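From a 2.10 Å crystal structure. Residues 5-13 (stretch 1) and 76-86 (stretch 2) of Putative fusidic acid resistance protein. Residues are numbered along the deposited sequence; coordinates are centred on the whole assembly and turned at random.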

ATOM      1  N   ASN A   5     -16.810  -7.710  -5.886  1.00 91.06           N
ATOM      2  CA  ASN A   5     -17.530  -6.820  -4.974  1.00 88.32           C
ATOM      3  C   ASN A   5     -16.597  -6.448  -3.809  1.00 82.15           C
ATOM      4  O   ASN A   5     -17.036  -6.294  -2.671  1.00 82.50           O
ATOM      5  CB  ASN A   5     -18.812  -7.504  -4.478  1.00 92.59           C
ATOM      6  CG  ASN A   5     -19.916  -6.519  -4.096  1.00 94.61           C
ATOM      7  OD1 ASN A   5     -20.100  -5.470  -4.727  1.00 94.98           O
ATOM      8  ND2 ASN A   5     -20.682  -6.876  -3.067  1.00 97.73           N
ATOM      9  N   LYS A   6     -15.308  -6.310  -4.107  1.00 76.11           N
ATOM     10  CA  LYS A   6     -14.316  -5.881  -3.114  1.00 70.72           C
ATOM     11  C   LYS A   6     -13.202  -5.053  -3.751  1.00 65.70           C
ATOM     12  O   LYS A   6     -13.060  -5.023  -4.970  1.00 65.85           O
ATOM     13  CB  LYS A   6     -13.735  -7.075  -2.345  1.00 70.74           C
ATOM     14  CG  LYS A   6     -13.772  -8.396  -3.057  1.00 73.09           C
ATOM     15  CD  LYS A   6     -13.085  -9.466  -2.220  1.00 74.32           C
ATOM     16  CE  LYS A   6     -13.908  -9.878  -0.993  1.00 76.87           C
ATOM     17  NZ  LYS A   6     -13.281 -11.055  -0.315  1.00 77.07           N
ATOM     18  N   ILE A   7     -12.419  -4.382  -2.915  1.00 60.74           N
ATOM     19  CA  ILE A   7     -11.436  -3.403  -3.388  1.00 56.96           C
ATOM     20  C   ILE A   7     -10.016  -3.812  -3.041  1.00 53.96           C
ATOM     21  O   ILE A   7      -9.790  -4.619  -2.145  1.00 53.54           O
ATOM     22  CB  ILE A   7     -11.706  -1.983  -2.801  1.00 55.57           C
ATOM     23  CG1 ILE A   7     -11.679  -1.999  -1.267  1.00 54.71           C
ATOM     24  CG2 ILE A   7     -13.041  -1.451  -3.303  1.00 57.48           C
ATOM     25  CD1 ILE A   7     -11.429  -0.647  -0.652  1.00 53.50           C
ATOM     26  N   GLU A   8      -9.056  -3.223  -3.744  1.00 51.59           N
ATOM     27  CA  GLU A   8      -7.647  -3.497  -3.481  1.00 49.30           C
ATOM     28  C   GLU A   8      -7.202  -2.848  -2.173  1.00 46.31           C
ATOM     29  O   GLU A   8      -7.791  -1.863  -1.717  1.00 45.40           O
ATOM     30  CB  GLU A   8      -6.790  -3.011  -4.650  1.00 50.12           C
ATOM     31  CG  GLU A   8      -7.147  -3.653  -5.999  1.00 54.11           C
ATOM     32  CD  GLU A   8      -7.049  -5.172  -5.988  1.00 57.84           C
ATOM     33  OE1 GLU A   8      -6.151  -5.721  -5.306  1.00 58.91           O
ATOM     34  OE2 GLU A   8      -7.869  -5.823  -6.673  1.00 62.66           O
ATOM     35  N   VAL A   9      -6.188  -3.436  -1.552  1.00 44.28           N
ATOM     36  CA  VAL A   9      -5.602  -2.907  -0.319  1.00 42.51           C
ATOM     37  C   VAL A   9      -5.166  -1.442  -0.483  1.00 41.31           C
ATOM     38  O   VAL A   9      -5.403  -0.611   0.406  1.00 39.75           O
ATOM     39  CB  VAL A   9      -4.386  -3.779   0.134  1.00 42.52           C
ATOM     40  CG1 VAL A   9      -3.552  -3.067   1.180  1.00 41.28           C
ATOM     41  CG2 VAL A   9      -4.864  -5.135   0.663  1.00 43.43           C
ATOM     42  N   TYR A  10      -4.526  -1.121  -1.607  1.00 41.16           N
ATOM     43  CA  TYR A  10      -4.106   0.271  -1.850  1.00 41.69           C
ATOM     44  C   TYR A  10      -5.290   1.264  -1.958  1.00 41.37           C
ATOM     45  O   TYR A  10      -5.168   2.408  -1.544  1.00 40.99           O
ATOM     46  CB  TYR A  10      -3.169   0.377  -3.052  1.00 42.46           C
ATOM     47  CG  TYR A  10      -3.758   0.015  -4.391  1.00 45.01           C
ATOM     48  CD1 TYR A  10      -4.412   0.968  -5.172  1.00 46.85           C
ATOM     49  CD2 TYR A  10      -3.617  -1.268  -4.906  1.00 48.00           C
ATOM     50  CE1 TYR A  10      -4.936   0.643  -6.417  1.00 48.85           C
ATOM     51  CE2 TYR A  10      -4.137  -1.604  -6.141  1.00 50.26           C
ATOM     52  CZ  TYR A  10      -4.790  -0.648  -6.892  1.00 51.48           C
ATOM     53  OH  TYR A  10      -5.294  -0.996  -8.120  1.00 56.43           O
ATOM     54  N   LYS A  11      -6.435   0.814  -2.472  1.00 41.87           N
ATOM     55  CA  LYS A  11      -7.646   1.649  -2.498  1.00 42.35           C
ATOM     56  C   LYS A  11      -8.180   1.902  -1.099  1.00 42.30           C
ATOM     57  O   LYS A  11      -8.698   2.989  -0.824  1.00 42.06           O
ATOM     58  CB  LYS A  11      -8.753   1.039  -3.368  1.00 43.23           C
ATOM     59  CG  LYS A  11      -8.457   1.067  -4.867  1.00 45.46           C
ATOM     60  CD  LYS A  11      -8.666   2.460  -5.456  1.00 47.16           C
ATOM     61  CE  LYS A  11      -8.339   2.533  -6.949  1.00 50.30           C
ATOM     62  NZ  LYS A  11      -8.726   3.874  -7.527  1.00 53.63           N
ATOM     63  N   PHE A  12      -8.050   0.915  -0.217  1.00 42.34           N
ATOM     64  CA  PHE A  12      -8.445   1.097   1.170  1.00 43.39           C
ATOM     65  C   PHE A  12      -7.558   2.125   1.877  1.00 43.22           C
ATOM     66  O   PHE A  12      -8.031   2.891   2.713  1.00 43.85           O
ATOM     67  CB  PHE A  12      -8.436  -0.231   1.936  1.00 44.35           C
ATOM     68  CG  PHE A  12      -8.814  -0.082   3.386  1.00 47.26           C
ATOM     69  CD1 PHE A  12     -10.144  -0.105   3.772  1.00 49.99           C
ATOM     70  CD2 PHE A  12      -7.839   0.111   4.359  1.00 49.15           C
ATOM     71  CE1 PHE A  12     -10.503   0.037   5.112  1.00 52.96           C
ATOM     72  CE2 PHE A  12      -8.193   0.274   5.698  1.00 52.59           C
ATOM     73  CZ  PHE A  12      -9.525   0.232   6.074  1.00 53.32           C
ATOM     74  N   VAL A  13      -6.275   2.136   1.539  1.00 43.26           N
ATOM     75  CA  VAL A  13      -5.353   3.107   2.107  1.00 43.87           C
ATOM     76  C   VAL A  13      -5.759   4.502   1.661  1.00 44.31           C
ATOM     77  O   VAL A  13      -5.777   5.437   2.473  1.00 45.15           O
ATOM     78  CB  VAL A  13      -3.897   2.794   1.729  1.00 44.06           C
ATOM     79  CG1 VAL A  13      -2.961   3.883   2.232  1.00 44.40           C
ATOM     80  CG2 VAL A  13      -3.501   1.439   2.312  1.00 43.72           C
ATOM     81  N   LEU A  76     -15.792   2.393  11.857  1.00 93.30           N
ATOM     82  CA  LEU A  76     -16.474   2.306  10.568  1.00 90.47           C
ATOM     83  C   LEU A  76     -15.515   1.817   9.474  1.00 85.47           C
ATOM     84  O   LEU A  76     -15.896   0.995   8.638  1.00 84.44           O
ATOM     85  CB  LEU A  76     -17.088   3.660  10.182  1.00 90.02           C
ATOM     86  CG  LEU A  76     -18.199   4.216  11.085  1.00 94.84           C
ATOM     87  CD1 LEU A  76     -18.466   5.690  10.776  1.00 94.07           C
ATOM     88  CD2 LEU A  76     -19.488   3.406  10.956  1.00 98.18           C
ATOM     89  N   LEU A  77     -14.278   2.317   9.492  1.00 82.48           N
ATOM     90  CA  LEU A  77     -13.236   1.854   8.559  1.00 78.40           C
ATOM     91  C   LEU A  77     -12.929   0.375   8.767  1.00 78.76           C
ATOM     92  O   LEU A  77     -12.830  -0.370   7.803  1.00 77.38           O
ATOM     93  CB  LEU A  77     -11.939   2.670   8.694  1.00 76.46           C
ATOM     94  CG  LEU A  77     -11.890   4.060   8.050  1.00 74.28           C
ATOM     95  CD1 LEU A  77     -10.568   4.747   8.366  1.00 72.81           C
ATOM     96  CD2 LEU A  77     -12.120   4.000   6.544  1.00 70.37           C
ATOM     97  N   ASN A  78     -12.780  -0.045  10.024  1.00 81.25           N
ATOM     98  CA  ASN A  78     -12.570  -1.464  10.354  1.00 82.00           C
ATOM     99  C   ASN A  78     -13.724  -2.350   9.882  1.00 82.87           C
ATOM    100  O   ASN A  78     -13.518  -3.505   9.519  1.00 82.46           O
ATOM    101  CB  ASN A  78     -12.353  -1.654  11.861  1.00 85.86           C
ATOM    102  CG  ASN A  78     -10.988  -1.168  12.330  1.00 85.08           C
ATOM    103  OD1 ASN A  78     -10.235  -0.546  11.577  1.00 82.27           O
ATOM    104  ND2 ASN A  78     -10.671  -1.441  13.591  1.00 88.54           N
ATOM    105  N   GLU A  79     -14.933  -1.800   9.891  1.00 84.26           N
ATOM    106  CA  GLU A  79     -16.103  -2.489   9.342  1.00 85.52           C
ATOM    107  C   GLU A  79     -16.004  -2.622   7.823  1.00 81.52           C
ATOM    108  O   GLU A  79     -16.584  -3.545   7.243  1.00 82.69           O
ATOM    109  CB  GLU A  79     -17.396  -1.758   9.714  1.00 88.69           C
ATOM    110  CG  GLU A  79     -17.825  -1.945  11.159  1.00 94.04           C
ATOM    111  CD  GLU A  79     -19.114  -1.208  11.488  1.00 97.30           C
ATOM    112  OE1 GLU A  79     -19.257  -0.029  11.099  1.00 95.59           O
ATOM    113  OE2 GLU A  79     -19.989  -1.812  12.142  1.00102.51           O
ATOM    114  N   LEU A  80     -15.284  -1.693   7.187  1.00 77.03           N
ATOM    115  CA  LEU A  80     -15.013  -1.769   5.751  1.00 73.45           C
ATOM    116  C   LEU A  80     -13.975  -2.845   5.410  1.00 71.32           C
ATOM    117  O   LEU A  80     -13.986  -3.372   4.296  1.00 70.48           O
ATOM    118  CB  LEU A  80     -14.542  -0.417   5.200  1.00 70.67           C
ATOM    119  CG  LEU A  80     -15.552   0.722   5.127  1.00 72.00           C
ATOM    120  CD1 LEU A  80     -14.863   1.996   4.679  1.00 69.75           C
ATOM    121  CD2 LEU A  80     -16.684   0.367   4.184  1.00 73.74           C
ATOM    122  N   LYS A  81     -13.091  -3.181   6.353  1.00 70.57           N
ATOM    123  CA  LYS A  81     -12.003  -4.137   6.078  1.00 68.48           C
ATOM    124  C   LYS A  81     -12.507  -5.440   5.472  1.00 68.91           C
ATOM    125  O   LYS A  81     -11.754  -6.148   4.793  1.00 67.33           O
ATOM    126  CB  LYS A  81     -11.166  -4.423   7.333  1.00 69.38           C
ATOM    127  CG  LYS A  81     -10.209  -3.284   7.682  1.00 67.96           C
ATOM    128  CD  LYS A  81      -9.276  -3.630   8.835  1.00 68.82           C
ATOM    129  CE  LYS A  81      -8.408  -2.432   9.196  1.00 67.66           C
ATOM    130  NZ  LYS A  81      -7.422  -2.717  10.275  1.00 68.62           N
ATOM    131  N   VAL A  82     -13.780  -5.738   5.715  1.00 71.18           N
ATOM    132  CA  VAL A  82     -14.437  -6.929   5.176  1.00 72.40           C
ATOM    133  C   VAL A  82     -14.509  -6.901   3.646  1.00 70.08           C
ATOM    134  O   VAL A  82     -14.508  -7.950   3.010  1.00 70.43           O
ATOM    135  CB  VAL A  82     -15.872  -7.090   5.755  1.00 76.90           C
ATOM    136  CG1 VAL A  82     -15.834  -7.173   7.282  1.00 79.49           C
ATOM    137  CG2 VAL A  82     -16.778  -5.953   5.302  1.00 76.60           C
ATOM    138  N   TYR A  83     -14.551  -5.702   3.061  1.00 67.34           N
ATOM    139  CA  TYR A  83     -14.620  -5.560   1.602  1.00 65.71           C
ATOM    140  C   TYR A  83     -13.243  -5.552   0.916  1.00 61.64           C
ATOM    141  O   TYR A  83     -13.173  -5.357  -0.294  1.00 61.22           O
ATOM    142  CB  TYR A  83     -15.396  -4.285   1.213  1.00 66.17           C
ATOM    143  CG  TYR A  83     -16.847  -4.223   1.680  1.00 70.30           C
ATOM    144  CD1 TYR A  83     -17.628  -5.374   1.790  1.00 75.59           C
ATOM    145  CD2 TYR A  83     -17.446  -3.001   1.979  1.00 72.02           C
ATOM    146  CE1 TYR A  83     -18.955  -5.307   2.209  1.00 80.18           C
ATOM    147  CE2 TYR A  83     -18.778  -2.926   2.396  1.00 75.74           C
ATOM    148  CZ  TYR A  83     -19.523  -4.084   2.507  1.00 80.00           C
ATOM    149  OH  TYR A  83     -20.840  -4.021   2.919  1.00 86.50           O
ATOM    150  N   ILE A  84     -12.160  -5.754   1.671  1.00 58.74           N
ATOM    151  CA  ILE A  84     -10.805  -5.723   1.105  1.00 55.25           C
ATOM    152  C   ILE A  84     -10.428  -7.061   0.471  1.00 54.89           C
ATOM    153  O   ILE A  84     -10.461  -8.101   1.135  1.00 55.76           O
ATOM    154  CB  ILE A  84      -9.728  -5.413   2.175  1.00 53.89           C
ATOM    155  CG1 ILE A  84      -9.980  -4.060   2.842  1.00 53.57           C
ATOM    156  CG2 ILE A  84      -8.338  -5.442   1.555  1.00 52.12           C
ATOM    157  CD1 ILE A  84      -9.011  -3.748   3.984  1.00 52.24           C
ATOM    158  N   GLN A  85     -10.041  -7.015  -0.803  1.00 53.16           N
ATOM    159  CA  GLN A  85      -9.474  -8.172  -1.508  1.00 53.10           C
ATOM    160  C   GLN A  85      -8.086  -8.510  -0.963  1.00 50.31           C
ATOM    161  O   GLN A  85      -7.134  -7.743  -1.157  1.00 48.93           O
ATOM    162  CB  GLN A  85      -9.377  -7.863  -3.009  1.00 53.70           C
ATOM    163  CG  GLN A  85      -8.776  -8.959  -3.873  1.00 55.22           C
ATOM    164  CD  GLN A  85      -9.699 -10.141  -4.064  1.00 59.42           C
ATOM    165  OE1 GLN A  85      -9.304 -11.283  -3.833  1.00 62.41           O
ATOM    166  NE2 GLN A  85     -10.934  -9.882  -4.492  1.00 61.33           N
ATOM    167  N   ASP A  86      -7.967  -9.652  -0.292  1.00 50.52           N
ATOM    168  CA  ASP A  86      -6.686 -10.077   0.287  1.00 48.20           C
ATOM    169  C   ASP A  86      -5.601 -10.271  -0.763  1.00 45.08           C
ATOM    170  O   ASP A  86      -5.863 -10.651  -1.905  1.00 44.00           O
ATOM    171  CB  ASP A  86      -6.828 -11.395   1.057  1.00 49.08           C
ATOM    172  CG  ASP A  86      -7.630 -11.247   2.315  1.00 51.10           C
ATOM    173  OD1 ASP A  86      -8.870 -11.186   2.217  1.00 55.08           O
ATOM    174  OD2 ASP A  86      -7.019 -11.214   3.402  1.00 52.94           O
TER
HETATM  175  O   HOH W   1     -10.106 -11.418  -0.051  1.00 60.76           O
HETATM  176  O   HOH W   2      -5.670  -6.150  -2.545  1.00 47.52           O

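The contact has two parts: a short backbone bridge that fixes the register, and an apolar pocket, built beside it, that fills with one aromatic ring. The bridge is centred on Ile7 and Ile84. Gln85 N donates to Ile7 O at 2.8 Å with a nearly straight geometry, and Ile7 N donates to Tyr83 O at 2.9 Å, though the position of that carbonyl oxygen is less certain. Ile84 CA also approaches Ile7 O at 3.6 Å, a CA-H...O contact. Both backbone polar groups of Ile7, a buried residue, are paired in the bridge.

From the bridge, stretch 1 turns directly into a helix. Glu8 takes the N-cap position, and its carbonyl accepts from Phe12 N (Glu8 O to Phe12 N, 3.2 Å). This first turn carries Phe12 around to face stretch 2, with its CA-to-CB bond pointing toward it. At chi1 179° (t) and chi2 86°, the ring reaches out among Leu77, Leu80, Lys81 and Ile84, and Phe12 has more area covered by the other stretch than any other residue here.

The CA-to-CB bond of Ile84 points away, yet chi1 at -59° (m) and chi2 at 175° (t) bring CD1 back over one face of the Phe12 ring, 3.9 Å from the centroid and 19° off the normal, a CH-pi contact. Its other branch is used too: Ile84 CG2 meets Val9 CG2 at 3.6 Å. A beta-branched residue thus serves two neighbours on the helix at once. At the edge of the ring, Phe12 CE1 lies 4.1 Å from Leu80 CB and 3.6 Å from Leu77 O. The m, t, t, t chain of Lys81 passes its methylenes by the ring, with Lys81 CG 3.9 Å from Phe12 CZ, and carries its amine onward.

Polar side chains and water finish the margins. Lys6, with chi1 at 25° between wells and then t, p, t, runs out alongside Gln85, whose t, p conformation sets its amide beside it: Lys6 CD is 3.2 Å from Gln85 NE2. The lysine amine donates to water 1 (Lys6 NZ to water O, 3.2 Å), which also accepts from Asp86 N at 2.8 Å and donates to Asp86 OD1 at 2.6 Å. Water 2 is the second link: it accepts from Val9 N at 2.9 Å and donates to Glu8 OE1 at 2.8 Å and Gln85 O at 2.6 Å. The m, m conformation of Glu8 folds its carboxylate back to meet that water, although its CA-to-CB bond points away from stretch 2.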